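Local structure of nicotinate phosphoribosyltransferase (Saccharomyces cerevisiae, 1VLP) at residues S20-D25 with I82-Q87; G206-V211 with S220-T225. The protein catalyses the ATP-dependent formation of nicotinate ribonucleotide from nicotinate and phosphoribosyl diphosphate, the first step from nicotinic acid to NAD. All blocks are in the same frame, centred on the assembly; numbering follows the deposited sequence.

Contact 1 (S20-D25 with I82-Q87)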
# COMPACT_ATOMS: atom_id res chain seq x y z
N SER A 20 16.35 6.24 1.35
CA SER A 20 16.44 5.38 0.15
C SER A 20 15.13 5.41 -0.61
O SER A 20 14.06 5.50 -0.01
CB SER A 20 16.81 3.94 0.58
OG SER A 20 16.74 3.02 -0.53
N LEU A 21 15.22 5.32 -1.93
CA LEU A 21 14.02 5.10 -2.73
C LEU A 21 13.42 3.70 -2.53
O LEU A 21 12.29 3.44 -2.94
CB LEU A 21 14.36 5.37 -4.17
CG LEU A 21 14.62 6.88 -4.46
CD1 LEU A 21 15.32 7.06 -5.71
CD2 LEU A 21 13.33 7.65 -4.48
N LEU A 22 14.17 2.79 -1.89
CA LEU A 22 13.61 1.50 -1.40
C LEU A 22 12.86 1.52 -0.05
O LEU A 22 12.30 0.48 0.37
CB LEU A 22 14.75 0.47 -1.29
CG LEU A 22 15.55 0.06 -2.56
CD1 LEU A 22 16.40 -1.17 -2.29
CD2 LEU A 22 14.67 -0.13 -3.72
N ASP A 23 12.86 2.67 0.66
CA ASP A 23 12.08 2.84 1.87
C ASP A 23 10.64 3.16 1.44
O ASP A 23 10.16 4.32 1.48
CB ASP A 23 12.66 3.91 2.79
CG ASP A 23 11.86 4.03 4.10
OD1 ASP A 23 10.96 3.16 4.37
OD2 ASP A 23 12.11 5.01 4.87
N THR A 24 9.99 2.14 0.90
CA THR A 24 8.66 2.27 0.31
C THR A 24 8.07 0.86 0.18
O THR A 24 8.78 -0.14 0.36
CB THR A 24 8.67 2.95 -1.11
OG1 THR A 24 7.34 3.34 -1.46
CG2 THR A 24 9.17 2.04 -2.16
N ASP A 25 6.80 0.80 -0.19
CA ASP A 25 6.14 -0.48 -0.44
C ASP A 25 6.51 -1.03 -1.83
O ASP A 25 6.53 -0.25 -2.80
CB ASP A 25 4.61 -0.33 -0.34
CG ASP A 25 4.13 0.08 1.09
OD1 ASP A 25 4.42 -0.64 2.06
OD2 ASP A 25 3.50 1.13 1.23
N ILE A 82 19.98 -1.17 -6.94
CA ILE A 82 19.56 -1.67 -8.25
C ILE A 82 19.85 -3.19 -8.34
O ILE A 82 19.04 -3.98 -8.85
CB ILE A 82 20.25 -0.90 -9.36
CG1 ILE A 82 19.76 0.56 -9.40
CG2 ILE A 82 20.12 -1.63 -10.72
CD1 ILE A 82 18.47 0.76 -9.96
N GLU A 83 21.00 -3.59 -7.85
CA GLU A 83 21.30 -5.02 -7.79
C GLU A 83 20.22 -5.78 -7.00
O GLU A 83 19.81 -6.86 -7.41
CB GLU A 83 22.67 -5.30 -7.20
CG GLU A 83 23.05 -6.81 -7.32
CD GLU A 83 22.69 -7.46 -8.70
OE1 GLU A 83 23.23 -6.96 -9.74
OE2 GLU A 83 21.86 -8.45 -8.72
N TYR A 84 19.82 -5.23 -5.85
CA TYR A 84 18.79 -5.86 -5.03
C TYR A 84 17.48 -6.02 -5.80
O TYR A 84 16.85 -7.08 -5.75
CB TYR A 84 18.56 -5.11 -3.72
CG TYR A 84 17.61 -5.83 -2.79
CD1 TYR A 84 18.05 -6.93 -2.06
CD2 TYR A 84 16.29 -5.42 -2.63
CE1 TYR A 84 17.23 -7.59 -1.18
CE2 TYR A 84 15.44 -6.11 -1.78
CZ TYR A 84 15.90 -7.21 -1.07
OH TYR A 84 15.07 -7.89 -0.18
N LEU A 85 17.10 -4.99 -6.55
CA LEU A 85 15.87 -5.04 -7.32
C LEU A 85 15.96 -6.12 -8.42
O LEU A 85 15.01 -6.87 -8.64
CB LEU A 85 15.54 -3.67 -7.94
CG LEU A 85 15.13 -2.52 -7.01
CD1 LEU A 85 15.02 -1.21 -7.77
CD2 LEU A 85 13.84 -2.85 -6.25
N LYS A 86 17.11 -6.21 -9.10
CA LYS A 86 17.27 -7.18 -10.17
C LYS A 86 17.20 -8.62 -9.61
O LYS A 86 16.65 -9.52 -10.24
CB LYS A 86 18.58 -6.93 -10.89
CG LYS A 86 18.57 -5.61 -11.72
CD LYS A 86 19.96 -5.19 -12.12
CE LYS A 86 20.55 -6.11 -13.11
NZ LYS A 86 21.93 -5.62 -13.52
N GLN A 87 17.76 -8.83 -8.42
CA GLN A 87 17.75 -10.13 -7.77
C GLN A 87 16.37 -10.58 -7.27
O GLN A 87 15.94 -11.72 -7.55
CB GLN A 87 18.76 -10.17 -6.61
CG GLN A 87 18.86 -11.54 -5.89
CD GLN A 87 19.20 -12.76 -6.83
OE1 GLN A 87 18.75 -13.90 -6.57
NE2 GLN A 87 20.00 -12.53 -7.87
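L22 and L85 lie opposite each other, with L22 CA 9.1 Å from L85 CA. L22 belongs to a loop and L85 to helix 79-88. The loop folds as a type I beta turn from S20 to D23, closed by D23 N to S20 O at 3.1 Å. S20 also makes an ST turn: its OG accepts from L22 N at 2.9 Å, with an N-H...O angle of 151°. The same OG is hydrogen-bonded to E81 OE2, just before the helical segment, which gives a polar link beside the apolar one. This loop leads into helix 26-38 of the N-terminal domain, whose Y27 probably binds nicotinate, as in related enzymes; the side chain of L85 is about 12 Å from that of Y27. The contact itself is apolar. L22 CD2 meets L85 CD2 at 3.8 Å, and the two side chains run alongside each other, pointing opposite ways. With CG anti to the carbonyl carbon (chi1 -61°), the L22 side chain reaches toward the helix and offers both methyls to it. L22 CD1 approaches the Y84 ring obliquely, 4.3 Å from Y84 CD2. Y84 also touches helix 228-234 through I228, A231 and K232. L85 also packs on I100 of helix 94-101.

Contact 2 (G206-V211 with S220-T225)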
# COMPACT_ATOMS: atom_id res chain seq x y z
N GLY A 206 11.16 -7.40 16.28
CA GLY A 206 10.26 -8.32 17.04
C GLY A 206 9.80 -9.52 16.28
O GLY A 206 9.84 -10.67 16.76
N ILE A 207 9.44 -9.27 15.04
CA ILE A 207 9.00 -10.32 14.11
C ILE A 207 10.17 -11.29 13.91
O ILE A 207 10.00 -12.51 14.05
CB ILE A 207 8.48 -9.73 12.77
CG1 ILE A 207 7.13 -8.98 12.98
CG2 ILE A 207 8.32 -10.85 11.69
CD1 ILE A 207 6.72 -8.07 11.85
N MSE A 208 11.36 -10.77 13.60
CA MSE A 208 12.48 -11.66 13.32
C MSE A 208 12.86 -12.43 14.60
O MSE A 208 13.28 -13.57 14.51
CB MSE A 208 13.69 -10.89 12.82
CG MSE A 208 13.47 -10.17 11.48
SE MSE A 208 12.50 -11.21 10.15
CE MSE A 208 13.88 -12.66 9.85
N LYS A 209 12.69 -11.83 15.76
CA LYS A 209 12.99 -12.51 17.04
C LYS A 209 12.04 -13.67 17.18
O LYS A 209 12.41 -14.75 17.63
CB LYS A 209 12.86 -11.56 18.24
CG LYS A 209 13.25 -12.24 19.55
CD LYS A 209 13.24 -11.34 20.79
CE LYS A 209 13.53 -12.18 22.10
NZ LYS A 209 14.95 -12.37 22.42
N ALA A 210 10.78 -13.45 16.82
CA ALA A 210 9.78 -14.51 16.75
C ALA A 210 10.15 -15.64 15.75
O ALA A 210 10.07 -16.84 16.07
CB ALA A 210 8.41 -13.91 16.42
N VAL A 211 10.52 -15.26 14.52
CA VAL A 211 10.92 -16.24 13.53
C VAL A 211 12.04 -17.15 14.10
O VAL A 211 11.98 -18.38 14.00
CB VAL A 211 11.40 -15.55 12.25
CG1 VAL A 211 12.00 -16.58 11.29
CG2 VAL A 211 10.24 -14.80 11.54
N SER A 220 9.00 -20.17 6.90
CA SER A 220 8.08 -20.29 5.78
C SER A 220 6.71 -19.64 6.01
O SER A 220 5.91 -19.53 5.08
CB SER A 220 7.91 -21.75 5.34
OG SER A 220 7.26 -22.53 6.32
N LEU A 221 6.41 -19.28 7.25
CA LEU A 221 5.16 -18.58 7.55
C LEU A 221 5.29 -17.05 7.33
O LEU A 221 4.31 -16.37 6.99
CB LEU A 221 4.73 -18.89 8.99
CG LEU A 221 4.51 -20.39 9.29
CD1 LEU A 221 4.13 -20.62 10.72
CD2 LEU A 221 3.47 -21.02 8.38
N LEU A 222 6.47 -16.50 7.60
CA LEU A 222 6.72 -15.10 7.34
C LEU A 222 7.03 -14.96 5.82
O LEU A 222 8.07 -15.42 5.32
CB LEU A 222 7.87 -14.57 8.20
CG LEU A 222 8.23 -13.14 7.84
CD1 LEU A 222 7.05 -12.18 8.19
CD2 LEU A 222 9.47 -12.69 8.50
N LEU A 223 6.09 -14.39 5.12
CA LEU A 223 6.23 -14.19 3.69
C LEU A 223 7.28 -13.15 3.41
O LEU A 223 8.02 -13.23 2.41
CB LEU A 223 4.90 -13.77 3.07
CG LEU A 223 3.82 -14.84 3.25
CD1 LEU A 223 2.49 -14.32 2.68
CD2 LEU A 223 4.24 -16.14 2.63
N GLY A 224 7.31 -12.15 4.29
CA GLY A 224 8.23 -11.00 4.19
C GLY A 224 7.62 -9.70 4.61
O GLY A 224 6.79 -9.62 5.53
N THR A 225 8.07 -8.62 3.95
CA THR A 225 7.57 -7.27 4.20
C THR A 225 7.37 -6.56 2.89
O THR A 225 8.12 -6.78 1.91
CB THR A 225 8.50 -6.42 5.14
OG1 THR A 225 8.03 -5.06 5.24
CG2 THR A 225 9.91 -6.48 4.71
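Three residues along the strand from L222, T225 OG1 is gripped by two groups: it is hydrogen-bonded to E188 OE1 and to the backbone N of N227. These bonds tie the far end of strand 222-225 to strand 186-188 and to the chain just after it, while L222 makes the contact with helix 197-213. No hydrogen bond joins the two segments. L222 points at the helix, and its CG is anti to its own backbone N (chi1 175°). This carries the branched end out to three helical side chains, all of which it crosses at about a right angle. L222 CD2 is the shared methyl. It lies 3.8 Å from V211 CG2. The SE of M208, a selenomethionine, is equally close at 3.8 Å from L222 CD2. I207 CG2 is 3.9 Å from L222 CD2. The second methyl, L222 CD1, reaches I207 CG2 at 4.0 Å. I207 and V211 are one helical turn apart, linked by V211 N to I207 O at 2.8 Å, and their CB atoms both face the strand. M208 gets there differently. Its side chain sets off past the strand, but bends at chi2 and chi3 and brings SE onto L222. V236 is a neighbour of both M208 and L222. The helix and strand run nearly antiparallel, at 157°, with their axes 11.1 Å apart. They form the second half of a beta-alpha-beta crossover: strand 222-225 lies parallel and next to strand 186-188, T225 also makes backbone bonds with K237 and I239, and helix 168-181 packs on A210 of the helix.

In the fold
Both contacts are buried, apolar and free of hydrogen bonds across their segments, and each turns on one leucine. Contact 1 joins a loop to a helix distant in sequence, within the N-terminal domain. Contact 2 is local: its helix and strand are close in sequence and belong to the parallel alpha/beta part of the fold, which is related to the TIM barrel. The touching residues of contact 1 include an aromatic ring, whereas contact 2 has aliphatic groups and selenium. The centres of the two contacts are about 20 Å apart and their nearest atoms about 7 Å, without touching. Helix 228-234 lies between them in the packing, meeting Y84 of contact 1 and M208 of contact 2. N227 also bonds to both sides, to D23 and T225.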